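Local coordinates for protein putative metal-sulfur cluster biosynthesis proteins YuaD (Bacillus subtilis, PDB 1ORU) that is of uncertain function but carries a MOSC domain, and as in that family may bind molybdenum and pyridoxal phosphate, at residues 117-131 and 161-173. Sequence-based numbering, arbitrary orientation. Where two conformers were deposited one is given.
With SO4 (sulfate ion), chain F.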
loop_
_atom_site.group_PDB
_atom_site.type_symbol
_atom_site.label_atom_id
_atom_site.label_comp_id
_atom_site.label_asym_id
_atom_site.label_seq_id
_atom_site.Cartn_x
_atom_site.Cartn_y
_atom_site.Cartn_z
ATOM N N PHE A 117 1.061 -8.304 15.969
ATOM C CA PHE A 117 0.648 -9.345 16.902
ATOM C C PHE A 117 1.776 -9.699 17.883
ATOM O O PHE A 117 2.930 -9.348 17.658
ATOM C CB PHE A 117 0.204 -10.577 16.103
ATOM C CG PHE A 117 -1.075 -10.370 15.328
ATOM C CD1 PHE A 117 -2.270 -10.929 15.768
ATOM C CD2 PHE A 117 -1.083 -9.622 14.152
ATOM C CE1 PHE A 117 -3.463 -10.749 15.042
ATOM C CE2 PHE A 117 -2.265 -9.436 13.424
ATOM C CZ PHE A 117 -3.457 -10.001 13.872
ATOM N N PRO A 118 1.454 -10.389 18.995
ATOM C CA PRO A 118 2.464 -10.765 19.997
ATOM C C PRO A 118 3.653 -11.561 19.460
ATOM O O PRO A 118 4.765 -11.461 19.981
ATOM C CB PRO A 118 1.656 -11.563 21.019
ATOM C CG PRO A 118 0.304 -10.906 20.952
ATOM C CD PRO A 118 0.102 -10.754 19.457
ATOM N N SER A 119 3.415 -12.348 18.422
ATOM C CA SER A 119 4.469 -13.164 17.827
ATOM C C SER A 119 5.434 -12.324 17.008
ATOM O O SER A 119 6.547 -12.755 16.698
ATOM C CB SER A 119 3.851 -14.199 16.904
ATOM O OG SER A 119 3.260 -13.540 15.802
ATOM N N GLY A 120 4.992 -11.126 16.643
ATOM C CA GLY A 120 5.815 -10.265 15.820
ATOM C C GLY A 120 5.199 -10.161 14.434
ATOM O O GLY A 120 5.573 -9.293 13.649
ATOM N N ALA A 121 4.259 -11.052 14.119
ATOM C CA ALA A 121 3.599 -11.008 12.814
ATOM C C ALA A 121 3.046 -9.596 12.652
ATOM O O ALA A 121 2.502 -9.019 13.604
ATOM C CB ALA A 121 2.465 -12.032 12.751
ATOM N N ALA A 122 3.191 -9.033 11.458
ATOM C CA ALA A 122 2.723 -7.672 11.214
ATOM C C ALA A 122 2.008 -7.504 9.882
ATOM O O ALA A 122 2.412 -8.062 8.859
ATOM C CB ALA A 122 3.899 -6.699 11.291
ATOM N N LEU A 123 0.936 -6.720 9.912
ATOM C CA LEU A 123 0.144 -6.440 8.722
ATOM C C LEU A 123 0.291 -4.975 8.319
ATOM O O LEU A 123 0.276 -4.075 9.172
ATOM C CB LEU A 123 -1.335 -6.752 8.984
ATOM C CG LEU A 123 -1.667 -8.204 9.348
ATOM C CD1 LEU A 123 -3.161 -8.361 9.583
ATOM C CD2 LEU A 123 -1.209 -9.115 8.231
ATOM N N LEU A 124 0.445 -4.749 7.019
ATOM C CA LEU A 124 0.568 -3.403 6.465
ATOM C C LEU A 124 -0.803 -3.045 5.904
ATOM O O LEU A 124 -1.327 -3.751 5.048
ATOM C CB LEU A 124 1.607 -3.386 5.340
ATOM C CG LEU A 124 1.676 -2.113 4.490
ATOM C CD1 LEU A 124 2.178 -0.944 5.335
ATOM C CD2 LEU A 124 2.604 -2.352 3.297
ATOM N N CYS A 125 -1.386 -1.951 6.376
ATOM C CA CYS A 125 -2.710 -1.556 5.894
ATOM C C CYS A 125 -2.721 -1.066 4.436
ATOM O O CYS A 125 -1.981 -0.142 4.068
ATOM C CB CYS A 125 -3.297 -0.477 6.801
ATOM S SG CYS A 125 -4.970 -0.007 6.318
ATOM N N GLU A 126 -3.553 -1.698 3.610
ATOM C CA GLU A 126 -3.690 -1.308 2.214
ATOM C C GLU A 126 -5.042 -0.646 1.918
ATOM O O GLU A 126 -5.544 -0.689 0.791
ATOM C CB GLU A 126 -3.469 -2.507 1.288
ATOM C CG GLU A 126 -2.000 -2.919 1.149
ATOM C CD GLU A 126 -1.142 -1.874 0.443
ATOM O OE1 GLU A 126 -1.616 -1.291 -0.553
ATOM O OE2 GLU A 126 0.014 -1.645 0.868
ATOM N N GLY A 127 -5.636 -0.050 2.943
ATOM C CA GLY A 127 -6.876 0.678 2.746
ATOM C C GLY A 127 -8.209 -0.027 2.839
ATOM O O GLY A 127 -8.297 -1.219 3.134
ATOM N N GLU A 128 -9.255 0.740 2.554
ATOM C CA GLU A 128 -10.625 0.256 2.617
ATOM C C GLU A 128 -10.951 -0.883 1.676
ATOM O O GLU A 128 -10.495 -0.925 0.537
ATOM C CB GLU A 128 -11.606 1.387 2.316
ATOM C CG GLU A 128 -11.499 2.596 3.211
ATOM C CD GLU A 128 -12.607 3.591 2.939
ATOM O OE1 GLU A 128 -12.544 4.719 3.473
ATOM O OE2 GLU A 128 -13.544 3.241 2.188
ATOM N N ASN A 129 -11.773 -1.800 2.165
ATOM C CA ASN A 129 -12.217 -2.918 1.356
ATOM C C ASN A 129 -13.593 -2.483 0.856
ATOM O O ASN A 129 -14.547 -2.403 1.630
ATOM C CB ASN A 129 -12.318 -4.179 2.213
ATOM C CG ASN A 129 -12.639 -5.411 1.400
ATOM O OD1 ASN A 129 -12.487 -5.420 0.174
ATOM N ND2 ASN A 129 -13.078 -6.467 2.076
ATOM N N ASP A 130 -13.685 -2.181 -0.435
ATOM C CA ASP A 130 -14.938 -1.734 -1.034
ATOM C C ASP A 130 -15.952 -2.873 -1.091
ATOM O O ASP A 130 -15.647 -3.959 -1.580
ATOM C CB ASP A 130 -14.670 -1.195 -2.443
ATOM C CG ASP A 130 -15.874 -0.506 -3.046
ATOM O OD1 ASP A 130 -16.382 0.453 -2.428
ATOM O OD2 ASP A 130 -16.307 -0.920 -4.143
ATOM N N PRO A 131 -17.174 -2.635 -0.589
ATOM C CA PRO A 131 -18.218 -3.665 -0.595
ATOM C C PRO A 131 -18.783 -4.008 -1.974
ATOM O O PRO A 131 -19.128 -3.121 -2.764
ATOM C CB PRO A 131 -19.279 -3.091 0.344
ATOM C CG PRO A 131 -19.130 -1.618 0.168
ATOM C CD PRO A 131 -17.632 -1.422 0.116
ATOM N N ARG A 161 -16.895 -1.458 6.011
ATOM C CA ARG A 161 -16.759 -2.853 5.627
ATOM C C ARG A 161 -15.369 -3.422 5.921
ATOM O O ARG A 161 -15.071 -4.558 5.559
ATOM C CB ARG A 161 -17.111 -3.024 4.145
ATOM C CG ARG A 161 -17.304 -4.473 3.711
ATOM C CD ARG A 161 -16.368 -4.810 2.576
ATOM N NE ARG A 161 -16.473 -6.195 2.121
ATOM C CZ ARG A 161 -16.062 -7.259 2.804
ATOM N NH1 ARG A 161 -15.508 -7.124 4.008
ATOM N NH2 ARG A 161 -16.177 -8.466 2.265
ATOM N N GLY A 162 -14.521 -2.640 6.582
ATOM C CA GLY A 162 -13.192 -3.130 6.913
ATOM C C GLY A 162 -12.080 -2.746 5.950
ATOM O O GLY A 162 -12.276 -1.946 5.035
ATOM N N ILE A 163 -10.912 -3.350 6.151
ATOM C CA ILE A 163 -9.733 -3.067 5.341
ATOM C C ILE A 163 -9.053 -4.333 4.833
ATOM O O ILE A 163 -9.398 -5.451 5.230
ATOM C CB ILE A 163 -8.688 -2.290 6.173
ATOM C CG1 ILE A 163 -8.213 -3.166 7.347
ATOM C CG2 ILE A 163 -9.299 -0.993 6.693
ATOM C CD1 ILE A 163 -7.191 -2.514 8.272
ATOM N N VAL A 164 -8.092 -4.141 3.935
ATOM C CA VAL A 164 -7.295 -5.239 3.407
ATOM C C VAL A 164 -5.847 -4.894 3.722
ATOM O O VAL A 164 -5.490 -3.715 3.799
ATOM C CB VAL A 164 -7.474 -5.431 1.884
ATOM C CG1 VAL A 164 -8.799 -6.125 1.609
ATOM C CG2 VAL A 164 -7.418 -4.091 1.171
ATOM N N CYS A 165 -5.021 -5.920 3.907
ATOM C CA CYS A 165 -3.615 -5.737 4.247
ATOM C C CYS A 165 -2.683 -6.698 3.525
ATOM O O CYS A 165 -3.103 -7.719 2.991
ATOM C CB CYS A 165 -3.384 -5.968 5.750
ATOM S SG CYS A 165 -4.307 -4.934 6.899
ATOM N N ILE A 166 -1.400 -6.351 3.546
ATOM C CA ILE A 166 -0.338 -7.177 2.986
ATOM C C ILE A 166 0.401 -7.665 4.230
ATOM O O ILE A 166 0.413 -6.965 5.243
ATOM C CB ILE A 166 0.636 -6.329 2.132
ATOM C CG1 ILE A 166 0.051 -6.116 0.735
ATOM C CG2 ILE A 166 2.008 -6.987 2.078
ATOM C CD1 ILE A 166 0.847 -5.102 -0.093
ATOM N N VAL A 167 0.981 -8.864 4.187
ATOM C CA VAL A 167 1.742 -9.355 5.337
ATOM C C VAL A 167 3.119 -8.687 5.258
ATOM O O VAL A 167 3.870 -8.913 4.303
ATOM C CB VAL A 167 1.924 -10.898 5.305
ATOM C CG1 VAL A 167 2.843 -11.344 6.442
ATOM C CG2 VAL A 167 0.566 -11.588 5.441
ATOM N N GLU A 168 3.439 -7.857 6.249
ATOM C CA GLU A 168 4.716 -7.151 6.278
ATOM C C GLU A 168 5.795 -7.959 7.001
ATOM O O GLU A 168 6.976 -7.836 6.695
ATOM C CB GLU A 168 4.545 -5.767 6.927
ATOM C CG GLU A 168 5.806 -4.888 6.888
ATOM C CD GLU A 168 5.523 -3.414 7.180
ATOM O OE1 GLU A 168 4.497 -3.119 7.832
ATOM O OE2 GLU A 168 6.339 -2.554 6.764
ATOM N N ARG A 169 5.390 -8.769 7.974
ATOM C CA ARG A 169 6.332 -9.622 8.692
ATOM C C ARG A 169 5.635 -10.923 9.060
ATOM O O ARG A 169 4.552 -10.918 9.653
ATOM C CB ARG A 169 6.868 -8.959 9.964
ATOM C CG ARG A 169 8.083 -9.715 10.512
ATOM C CD ARG A 169 8.575 -9.195 11.843
ATOM N NE ARG A 169 9.800 -9.881 12.256
ATOM C CZ ARG A 169 10.360 -9.759 13.458
ATOM N NH1 ARG A 169 9.806 -8.981 14.383
ATOM N NH2 ARG A 169 11.485 -10.412 13.736
ATOM N N PRO A 170 6.247 -12.063 8.708
ATOM C CA PRO A 170 5.671 -13.379 8.999
ATOM C C PRO A 170 5.582 -13.694 10.489
ATOM O O PRO A 170 6.321 -13.133 11.301
ATOM C CB PRO A 170 6.614 -14.339 8.264
ATOM C CG PRO A 170 7.198 -13.484 7.168
ATOM C CD PRO A 170 7.476 -12.206 7.909
ATOM N N GLY A 171 4.672 -14.600 10.833
ATOM C CA GLY A 171 4.498 -14.992 12.219
ATOM C C GLY A 171 3.141 -15.623 12.453
ATOM O O GLY A 171 2.235 -15.486 11.629
ATOM N N ALA A 172 2.995 -16.324 13.570
ATOM C CA ALA A 172 1.728 -16.974 13.896
ATOM C C ALA A 172 0.826 -16.029 14.678
ATOM O O ALA A 172 1.304 -15.198 15.451
ATOM C CB ALA A 172 1.981 -18.229 14.719
ATOM N N VAL A 173 -0.481 -16.160 14.468
ATOM C CA VAL A 173 -1.455 -15.342 15.182
ATOM C C VAL A 173 -2.447 -16.306 15.825
ATOM O O VAL A 173 -2.761 -17.357 15.255
ATOM C CB VAL A 173 -2.160 -14.332 14.236
ATOM C CG1 VAL A 173 -1.132 -13.325 13.719
ATOM C CG2 VAL A 173 -2.809 -15.053 13.055
HETATM S S SO4 F . 15.088 -11.057 11.416
HETATM O O1 SO4 F . 13.821 -11.522 12.038
HETATM O O2 SO4 F . 15.858 -12.212 10.905
HETATM O O3 SO4 F . 14.754 -10.167 10.285
HETATM O O4 SO4 F . 15.918 -10.306 12.393
HETATM O O HOH W 1 0.713 -13.772 17.796
HETATM O O HOH W 2 7.498 -7.464 14.273
HETATM O O HOH W 3 -12.627 -6.108 5.032
HETATM O O HOH W 4 -14.642 -0.900 3.837
#
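With N129 CG trans to its own backbone N (chi1 -174°) and the R161 chain bent at chi2 (-123°), the amide nitrogen ND2 comes to lie over the centre of the R161 guanidinium, 3.2 Å from CZ. Both groups are donors and are not hydrogen-bonded to each other; the amide packs over the guanidinium face with the planes tilted by 39°. N129 OD1 instead accepts from R67 and R161 NH2 donates to L94 O. The aliphatic part of R161 lies along N129 O and the P131 ring. An alanine in place of R161 would probably uncover the N129 amide and take from L94 O the donor that R161 NH2 supplies. At the other end, V173 CG1 sits over one face of the F117 ring, 3.5 Å from the centroid, a CH-pi contact. Next to it S119 OG accepts from A121 N in an ST turn and donates to A172 O at 2.6 Å. Between these ends two antiparallel strands pair. L124 and I166 exchange backbone bonds, L124 N reaching I166 O at 2.8 Å. A classic beta bulge sets E168 and R169 opposite A122, whose O takes both their N-H groups on one side of its carbonyl plane. R169 runs out extended to a sulfate, NH2 to O1 3.1 Å. In the mixed sheet of the MOSC domain, 122-128 lies between 114-116 and 163-169, and 69-73 flanks the latter; the chain turns a corner at E168, within the bulge, and 171-174 pairs with 30-33.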